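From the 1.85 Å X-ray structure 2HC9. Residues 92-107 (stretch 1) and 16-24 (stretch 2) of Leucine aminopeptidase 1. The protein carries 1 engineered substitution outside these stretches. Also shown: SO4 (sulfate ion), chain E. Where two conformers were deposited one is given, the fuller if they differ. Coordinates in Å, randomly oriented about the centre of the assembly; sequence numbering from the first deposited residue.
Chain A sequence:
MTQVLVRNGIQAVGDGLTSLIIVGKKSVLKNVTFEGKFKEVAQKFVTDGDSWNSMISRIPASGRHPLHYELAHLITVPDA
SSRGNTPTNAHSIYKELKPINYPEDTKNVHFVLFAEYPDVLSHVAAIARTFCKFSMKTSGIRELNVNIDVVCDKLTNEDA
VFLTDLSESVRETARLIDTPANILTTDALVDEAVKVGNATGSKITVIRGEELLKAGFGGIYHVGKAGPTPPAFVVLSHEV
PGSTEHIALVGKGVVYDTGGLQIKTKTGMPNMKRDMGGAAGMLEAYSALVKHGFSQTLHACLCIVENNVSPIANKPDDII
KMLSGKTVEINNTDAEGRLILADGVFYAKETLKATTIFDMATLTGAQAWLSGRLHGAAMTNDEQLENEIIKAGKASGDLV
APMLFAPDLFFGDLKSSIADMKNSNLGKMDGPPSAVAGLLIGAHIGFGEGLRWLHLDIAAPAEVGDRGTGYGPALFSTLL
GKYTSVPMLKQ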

ATOM      1  N   SER A  92      21.168   1.171 -30.955  1.00 17.19           N
ATOM      2  CA  SER A  92      20.538   2.195 -31.790  0.50 18.63           C
ATOM      3  C   SER A  92      19.855   1.591 -33.011  1.00 20.47           C
ATOM      4  O   SER A  92      18.816   2.081 -33.456  1.00 17.32           O
ATOM      5  CB  SER A  92      21.563   3.239 -32.262  0.50 15.61           C
ATOM      6  OG  SER A  92      22.106   3.967 -31.177  0.50  8.71           O
ATOM      7  N   ILE A  93      20.463   0.546 -33.576  1.00 18.27           N
ATOM      8  CA  ILE A  93      19.806  -0.175 -34.704  1.00 15.32           C
ATOM      9  C   ILE A  93      18.485  -0.772 -34.235  1.00 21.03           C
ATOM     10  O   ILE A  93      17.449  -0.546 -34.831  1.00 17.98           O
ATOM     11  CB  ILE A  93      20.691  -1.294 -35.282  1.00 16.29           C
ATOM     12  CG1 ILE A  93      21.968  -0.674 -35.888  1.00 16.68           C
ATOM     13  CG2 ILE A  93      19.893  -2.131 -36.334  1.00 18.56           C
ATOM     14  CD1 ILE A  93      23.008  -1.716 -36.275  1.00 18.12           C
ATOM     15  N   TYR A  94      18.526  -1.502 -33.130  1.00 18.68           N
ATOM     16  CA  TYR A  94      17.297  -2.080 -32.603  1.00 21.71           C
ATOM     17  C   TYR A  94      16.237  -1.017 -32.339  1.00 17.39           C
ATOM     18  O   TYR A  94      15.084  -1.190 -32.714  1.00 18.62           O
ATOM     19  CB  TYR A  94      17.575  -2.854 -31.327  1.00 19.49           C
ATOM     20  CG  TYR A  94      16.369  -3.626 -30.807  1.00 19.18           C
ATOM     21  CD1 TYR A  94      16.111  -4.923 -31.250  1.00 18.10           C
ATOM     22  CD2 TYR A  94      15.494  -3.060 -29.879  1.00 19.58           C
ATOM     23  CE1 TYR A  94      15.035  -5.661 -30.747  1.00 22.17           C
ATOM     24  CE2 TYR A  94      14.379  -3.776 -29.386  1.00 22.44           C
ATOM     25  CZ  TYR A  94      14.167  -5.075 -29.814  1.00 23.72           C
ATOM     26  OH  TYR A  94      13.096  -5.802 -29.316  1.00 23.23           O
ATOM     27  N   LYS A  95      16.630   0.086 -31.702  1.00 18.35           N
ATOM     28  CA  LYS A  95      15.673   1.159 -31.392  1.00 19.13           C
ATOM     29  C   LYS A  95      14.932   1.694 -32.628  1.00 19.60           C
ATOM     30  O   LYS A  95      13.725   1.963 -32.587  1.00 17.51           O
ATOM     31  CB  LYS A  95      16.408   2.316 -30.693  1.00 23.69           C
ATOM     32  CG  LYS A  95      15.494   3.473 -30.306  1.00 28.13           C
ATOM     33  CD  LYS A  95      16.220   4.597 -29.622  1.00 34.35           C
ATOM     34  CE  LYS A  95      17.136   5.333 -30.590  1.00 45.13           C
ATOM     35  NZ  LYS A  95      18.561   5.049 -30.249  1.00 48.75           N
ATOM     36  N   GLU A  96      15.668   1.870 -33.723  1.00 18.32           N
ATOM     37  CA  GLU A  96      15.109   2.449 -34.942  1.00 19.28           C
ATOM     38  C   GLU A  96      14.370   1.416 -35.788  1.00 18.21           C
ATOM     39  O   GLU A  96      13.410   1.745 -36.484  1.00 18.92           O
ATOM     40  CB  GLU A  96      16.225   3.093 -35.795  1.00 20.36           C
ATOM     41  CG  GLU A  96      16.955   4.270 -35.111  1.00 23.96           C
ATOM     42  CD  GLU A  96      16.049   5.428 -34.671  1.00 27.65           C
ATOM     43  OE1 GLU A  96      14.885   5.518 -35.088  1.00 25.02           O
ATOM     44  OE2 GLU A  96      16.543   6.290 -33.908  1.00 38.59           O
ATOM     45  N   LEU A  97      14.827   0.170 -35.721  1.00 18.11           N
ATOM     46  CA  LEU A  97      14.303  -0.880 -36.598  1.00 19.65           C
ATOM     47  C   LEU A  97      13.068  -1.581 -36.007  1.00 19.80           C
ATOM     48  O   LEU A  97      12.123  -1.902 -36.723  1.00 19.17           O
ATOM     49  CB  LEU A  97      15.400  -1.898 -36.921  1.00 20.11           C
ATOM     50  CG  LEU A  97      15.049  -3.125 -37.797  1.00 17.26           C
ATOM     51  CD1 LEU A  97      14.483  -2.718 -39.172  1.00 16.82           C
ATOM     52  CD2 LEU A  97      16.254  -4.068 -37.941  1.00 19.32           C
ATOM     53  N   LYS A  98      13.084  -1.840 -34.700  1.00 18.36           N
ATOM     54  CA  LYS A  98      11.994  -2.606 -34.077  1.00 20.23           C
ATOM     55  C   LYS A  98      10.602  -2.068 -34.399  1.00 19.84           C
ATOM     56  O   LYS A  98       9.691  -2.864 -34.628  1.00 25.10           O
ATOM     57  CB  LYS A  98      12.221  -2.752 -32.550  1.00 19.61           C
ATOM     58  CG  LYS A  98      11.271  -3.689 -31.829  1.00 24.56           C
ATOM     59  CD  LYS A  98      11.429  -5.128 -32.321  1.00 23.75           C
ATOM     60  CE  LYS A  98      10.342  -6.019 -31.732  1.00 24.34           C
ATOM     61  NZ  LYS A  98       9.112  -5.850 -32.510  1.00 22.15           N
ATOM     62  N   PRO A  99      10.415  -0.724 -34.446  1.00 21.47           N
ATOM     63  CA  PRO A  99       9.098  -0.203 -34.835  1.00 22.51           C
ATOM     64  C   PRO A  99       8.656  -0.435 -36.266  1.00 24.81           C
ATOM     65  O   PRO A  99       7.461  -0.306 -36.556  1.00 26.61           O
ATOM     66  CB  PRO A  99       9.248   1.321 -34.632  1.00 22.47           C
ATOM     67  CG  PRO A  99      10.368   1.458 -33.660  1.00 23.09           C
ATOM     68  CD  PRO A  99      11.315   0.390 -34.070  1.00 22.27           C
ATOM     69  N   ILE A 100       9.596  -0.698 -37.172  1.00 23.22           N
ATOM     70  CA  ILE A 100       9.236  -0.779 -38.577  1.00 21.99           C
ATOM     71  C   ILE A 100       8.313  -1.960 -38.853  1.00 20.50           C
ATOM     72  O   ILE A 100       8.579  -3.083 -38.438  1.00 21.65           O
ATOM     73  CB  ILE A 100      10.463  -0.816 -39.490  1.00 23.59           C
ATOM     74  CG1 ILE A 100      11.232   0.507 -39.378  1.00 21.20           C
ATOM     75  CG2 ILE A 100      10.049  -1.099 -40.956  1.00 24.55           C
ATOM     76  CD1 ILE A 100      12.574   0.464 -40.118  1.00 25.68           C
ATOM     77  N   ASN A 101       7.228  -1.678 -39.570  1.00 22.36           N
ATOM     78  CA  ASN A 101       6.366  -2.720 -40.122  1.00 22.12           C
ATOM     79  C   ASN A 101       6.457  -2.790 -41.633  1.00 27.55           C
ATOM     80  O   ASN A 101       6.665  -1.765 -42.293  1.00 31.53           O
ATOM     81  CB  ASN A 101       4.934  -2.485 -39.670  1.00 28.06           C
ATOM     82  CG  ASN A 101       4.785  -2.594 -38.164  1.00 22.88           C
ATOM     83  OD1 ASN A 101       5.417  -3.433 -37.521  1.00 27.97           O
ATOM     84  ND2 ASN A 101       3.971  -1.715 -37.591  1.00 30.88           N
ATOM     85  N   TYR A 102       6.329  -3.996 -42.185  1.00 22.18           N
ATOM     86  CA  TYR A 102       6.413  -4.189 -43.647  1.00 20.78           C
ATOM     87  C   TYR A 102       4.991  -4.375 -44.190  1.00 23.19           C
ATOM     88  O   TYR A 102       4.151  -5.018 -43.537  1.00 23.03           O
ATOM     89  CB  TYR A 102       7.299  -5.409 -43.988  1.00 18.69           C
ATOM     90  CG  TYR A 102       8.616  -5.368 -43.264  1.00 17.60           C
ATOM     91  CD1 TYR A 102       9.638  -4.528 -43.705  1.00 19.58           C
ATOM     92  CD2 TYR A 102       8.840  -6.145 -42.107  1.00 16.45           C
ATOM     93  CE1 TYR A 102      10.837  -4.447 -43.033  1.00 20.06           C
ATOM     94  CE2 TYR A 102      10.077  -6.068 -41.408  1.00 17.80           C
ATOM     95  CZ  TYR A 102      11.063  -5.213 -41.893  1.00 20.22           C
ATOM     96  OH  TYR A 102      12.281  -5.097 -41.258  1.00 19.77           O
ATOM     97  N   PRO A 103       4.699  -3.808 -45.377  1.00 22.15           N
ATOM     98  CA  PRO A 103       3.380  -4.059 -45.954  1.00 24.66           C
ATOM     99  C   PRO A 103       3.035  -5.540 -45.997  1.00 25.97           C
ATOM    100  O   PRO A 103       3.903  -6.392 -46.171  1.00 24.83           O
ATOM    101  CB  PRO A 103       3.480  -3.458 -47.365  1.00 23.60           C
ATOM    102  CG  PRO A 103       4.515  -2.385 -47.222  1.00 26.83           C
ATOM    103  CD  PRO A 103       5.523  -2.924 -46.229  1.00 21.84           C
ATOM    104  N   GLU A 104       1.757  -5.825 -45.800  1.00 24.51           N
ATOM    105  CA  GLU A 104       1.197  -7.173 -45.762  1.00 28.99           C
ATOM    106  C   GLU A 104       1.746  -8.101 -46.874  1.00 25.80           C
ATOM    107  O   GLU A 104       2.017  -9.279 -46.645  1.00 26.34           O
ATOM    108  CB  GLU A 104      -0.332  -6.985 -45.854  1.00 34.23           C
ATOM    109  CG  GLU A 104      -1.186  -8.165 -46.123  1.00 43.92           C
ATOM    110  CD  GLU A 104      -1.177  -8.576 -47.570  1.00 31.38           C
ATOM    111  OE1 GLU A 104      -1.582  -7.786 -48.467  1.00 35.47           O
ATOM    112  OE2 GLU A 104      -0.751  -9.714 -47.794  1.00 37.88           O
ATOM    113  N   ASP A 105       1.909  -7.572 -48.079  1.00 21.87           N
ATOM    114  CA  ASP A 105       2.307  -8.405 -49.213  1.00 23.86           C
ATOM    115  C   ASP A 105       3.810  -8.374 -49.536  1.00 27.66           C
ATOM    116  O   ASP A 105       4.240  -8.873 -50.583  1.00 22.05           O
ATOM    117  CB  ASP A 105       1.495  -8.024 -50.461  1.00 30.39           C
ATOM    118  CG  ASP A 105       1.599  -6.540 -50.810  1.00 30.40           C
ATOM    119  OD1 ASP A 105       2.073  -5.739 -49.972  1.00 29.39           O
ATOM    120  OD2 ASP A 105       1.212  -6.164 -51.943  1.00 26.76           O
ATOM    121  N   THR A 106       4.612  -7.783 -48.653  1.00 23.69           N
ATOM    122  CA  THR A 106       6.069  -7.923 -48.737  1.00 23.40           C
ATOM    123  C   THR A 106       6.510  -9.394 -48.733  1.00 23.18           C
ATOM    124  O   THR A 106       6.091 -10.168 -47.871  1.00 25.73           O
ATOM    125  CB  THR A 106       6.753  -7.209 -47.553  1.00 23.32           C
ATOM    126  OG1 THR A 106       6.312  -5.845 -47.507  1.00 22.44           O
ATOM    127  CG2 THR A 106       8.267  -7.250 -47.714  1.00 19.07           C
ATOM    128  N   LYS A 107       7.360  -9.767 -49.689  1.00 20.22           N
ATOM    129  CA  LYS A 107       7.940 -11.115 -49.720  1.00 21.60           C
ATOM    130  C   LYS A 107       9.340 -11.129 -49.114  1.00 18.11           C
ATOM    131  O   LYS A 107       9.703 -12.079 -48.399  1.00 20.49           O
ATOM    132  CB  LYS A 107       8.009 -11.647 -51.174  1.00 24.40           C
ATOM    133  CG  LYS A 107       6.682 -11.639 -51.920  1.00 33.65           C
ATOM    134  CD  LYS A 107       5.606 -12.420 -51.171  1.00 39.90           C
ATOM    135  CE  LYS A 107       4.308 -12.473 -51.977  1.00 51.97           C
ATOM    136  NZ  LYS A 107       3.320 -13.482 -51.468  1.00 59.68           N
TER
HETATM  137  S   SO4 E 901       5.948  -7.355 -32.829  1.00 38.58           S
HETATM  138  O1  SO4 E 901       6.886  -7.094 -33.926  1.00 41.26           O
HETATM  139  O2  SO4 E 901       5.226  -8.606 -33.072  1.00 38.74           O
HETATM  140  O3  SO4 E 901       6.719  -7.414 -31.572  1.00 29.74           O
HETATM  141  O4  SO4 E 901       4.937  -6.303 -32.718  1.00 39.62           O
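Stretch 2 16-24: GLTSLIIVG

What forms the apolar centre? Ile21, with chi1 m and chi2 t, points toward stretch 1 and brings its CD1 among three side chains: 3.6 Å from Leu97 CD1, 4.2 Å from Ile100 CD1 and 3.7 Å from Tyr102 CE1. Ile21 CD1 and Ser19 OG, the latter 3.5 Å from Tyr102 CD1, both lie at the edge of the tyrosine ring, near its plane.

How does the backbone of stretch 2 run past stretch 1? It is extended, a strand through Thr18-Gly24, so side chains alternate: Ser19, Ile21 and Val23 point toward stretch 1, while Thr18 and Leu20 point away. Its order is reversed relative to its partners, with Val23 nearest Ile93 in the helix (Val23 CG1 to Ile93 CD1, 3.9 Å), then Ile21 beside Leu97, and Leu17 beside Thr106. A type I turn from Leu97 to Ile100 leads into a segment that keeps roughly the heading of the helix; a second, from Pro103 to Thr106, bends the chain sharply.

What holds the polar edge? One hydrogen bond crosses, from Lys107 N to Leu17 O at 2.8 Å, joining the backbones where Thr106 and Leu17 CA atoms are 5.0 Å apart. Nearby, Asp105 OD1 lies 3.4 Å from Leu17 CD2. Gly16 CA packs 3.9 Å from Lys107 CG; a CB on Gly16 would clash with that CG.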

ATOM      1  N   GLY A  16       9.667 -10.913 -56.079  1.00 26.17           N
ATOM      2  CA  GLY A  16       8.649 -10.632 -55.078  1.00 24.59           C
ATOM      3  C   GLY A  16       8.884  -9.263 -54.472  1.00 23.59           C
ATOM      4  O   GLY A  16      10.011  -8.752 -54.498  1.00 25.96           O
ATOM      5  N   LEU A  17       7.813  -8.670 -53.946  1.00 23.65           N
ATOM      6  CA  LEU A  17       7.860  -7.323 -53.376  1.00 22.80           C
ATOM      7  C   LEU A  17       8.918  -7.301 -52.281  1.00 24.00           C
ATOM      8  O   LEU A  17       8.931  -8.170 -51.394  1.00 20.60           O
ATOM      9  CB  LEU A  17       6.502  -6.939 -52.787  1.00 23.29           C
ATOM     10  CG  LEU A  17       6.324  -5.465 -52.402  1.00 23.64           C
ATOM     11  CD1 LEU A  17       6.494  -4.536 -53.622  1.00 25.84           C
ATOM     12  CD2 LEU A  17       4.927  -5.273 -51.764  1.00 22.70           C
ATOM     13  N   THR A  18       9.808  -6.322 -52.371  1.00 20.29           N
ATOM     14  CA  THR A  18      10.981  -6.237 -51.492  1.00 21.46           C
ATOM     15  C   THR A  18      10.963  -4.921 -50.729  1.00 22.91           C
ATOM     16  O   THR A  18      10.784  -3.846 -51.318  1.00 21.41           O
ATOM     17  CB  THR A  18      12.260  -6.308 -52.307  1.00 21.68           C
ATOM     18  OG1 THR A  18      12.279  -7.557 -52.984  1.00 21.09           O
ATOM     19  CG2 THR A  18      13.496  -6.172 -51.420  1.00 21.03           C
ATOM     20  N   SER A  19      11.114  -5.026 -49.412  1.00 20.47           N
ATOM     21  CA  SER A  19      11.441  -3.884 -48.559  0.50 20.72           C
ATOM     22  C   SER A  19      12.943  -3.747 -48.418  1.00 20.10           C
ATOM     23  O   SER A  19      13.644  -4.742 -48.203  1.00 21.25           O
ATOM     24  CB  SER A  19      10.871  -4.062 -47.150  0.50 15.21           C
ATOM     25  OG  SER A  19      11.374  -3.039 -46.303  0.50 14.22           O
ATOM     26  N   LEU A  20      13.439  -2.519 -48.511  1.00 18.34           N
ATOM     27  CA  LEU A  20      14.864  -2.296 -48.418  1.00 17.61           C
ATOM     28  C   LEU A  20      15.188  -1.460 -47.182  1.00 23.26           C
ATOM     29  O   LEU A  20      14.631  -0.374 -46.982  1.00 19.96           O
ATOM     30  CB  LEU A  20      15.382  -1.555 -49.665  1.00 21.58           C
ATOM     31  CG  LEU A  20      16.833  -1.064 -49.579  1.00 21.96           C
ATOM     32  CD1 LEU A  20      17.799  -2.240 -49.561  1.00 21.95           C
ATOM     33  CD2 LEU A  20      17.182  -0.102 -50.747  1.00 20.29           C
ATOM     34  N   ILE A  21      16.115  -1.943 -46.369  1.00 17.83           N
ATOM     35  CA  ILE A  21      16.576  -1.137 -45.240  1.00 16.05           C
ATOM     36  C   ILE A  21      18.093  -1.010 -45.280  1.00 16.67           C
ATOM     37  O   ILE A  21      18.810  -2.014 -45.234  1.00 21.64           O
ATOM     38  CB  ILE A  21      16.078  -1.721 -43.885  1.00 19.41           C
ATOM     39  CG1 ILE A  21      14.545  -1.702 -43.854  1.00 21.73           C
ATOM     40  CG2 ILE A  21      16.686  -0.924 -42.690  1.00 19.00           C
ATOM     41  CD1 ILE A  21      13.949  -2.468 -42.734  1.00 32.62           C
ATOM     42  N   ILE A  22      18.569   0.231 -45.395  1.00 15.08           N
ATOM     43  CA  ILE A  22      20.014   0.515 -45.395  1.00 16.27           C
ATOM     44  C   ILE A  22      20.466   0.944 -43.999  1.00 20.13           C
ATOM     45  O   ILE A  22      19.832   1.790 -43.368  1.00 20.96           O
ATOM     46  CB  ILE A  22      20.377   1.633 -46.417  1.00 18.31           C
ATOM     47  CG1 ILE A  22      19.873   1.240 -47.808  1.00 17.65           C
ATOM     48  CG2 ILE A  22      21.913   1.912 -46.430  1.00 16.81           C
ATOM     49  CD1 ILE A  22      19.747   2.437 -48.769  1.00 17.61           C
ATOM     50  N   VAL A  23      21.556   0.349 -43.520  1.00 19.96           N
ATOM     51  CA  VAL A  23      22.027   0.606 -42.158  1.00 19.66           C
ATOM     52  C   VAL A  23      23.513   0.961 -42.126  1.00 21.55           C
ATOM     53  O   VAL A  23      24.347   0.269 -42.727  1.00 19.56           O
ATOM     54  CB  VAL A  23      21.762  -0.619 -41.237  1.00 18.60           C
ATOM     55  CG1 VAL A  23      22.135  -0.282 -39.758  1.00 20.43           C
ATOM     56  CG2 VAL A  23      20.313  -1.074 -41.370  1.00 14.71           C
ATOM     57  N   GLY A  24      23.855   2.046 -41.429  1.00 21.76           N
ATOM     58  CA  GLY A  24      25.270   2.377 -41.241  1.00 18.14           C
ATOM     59  C   GLY A  24      25.494   3.512 -40.250  1.00 17.73           C
ATOM     60  O   GLY A  24      24.634   4.355 -40.068  1.00 22.74           O
TER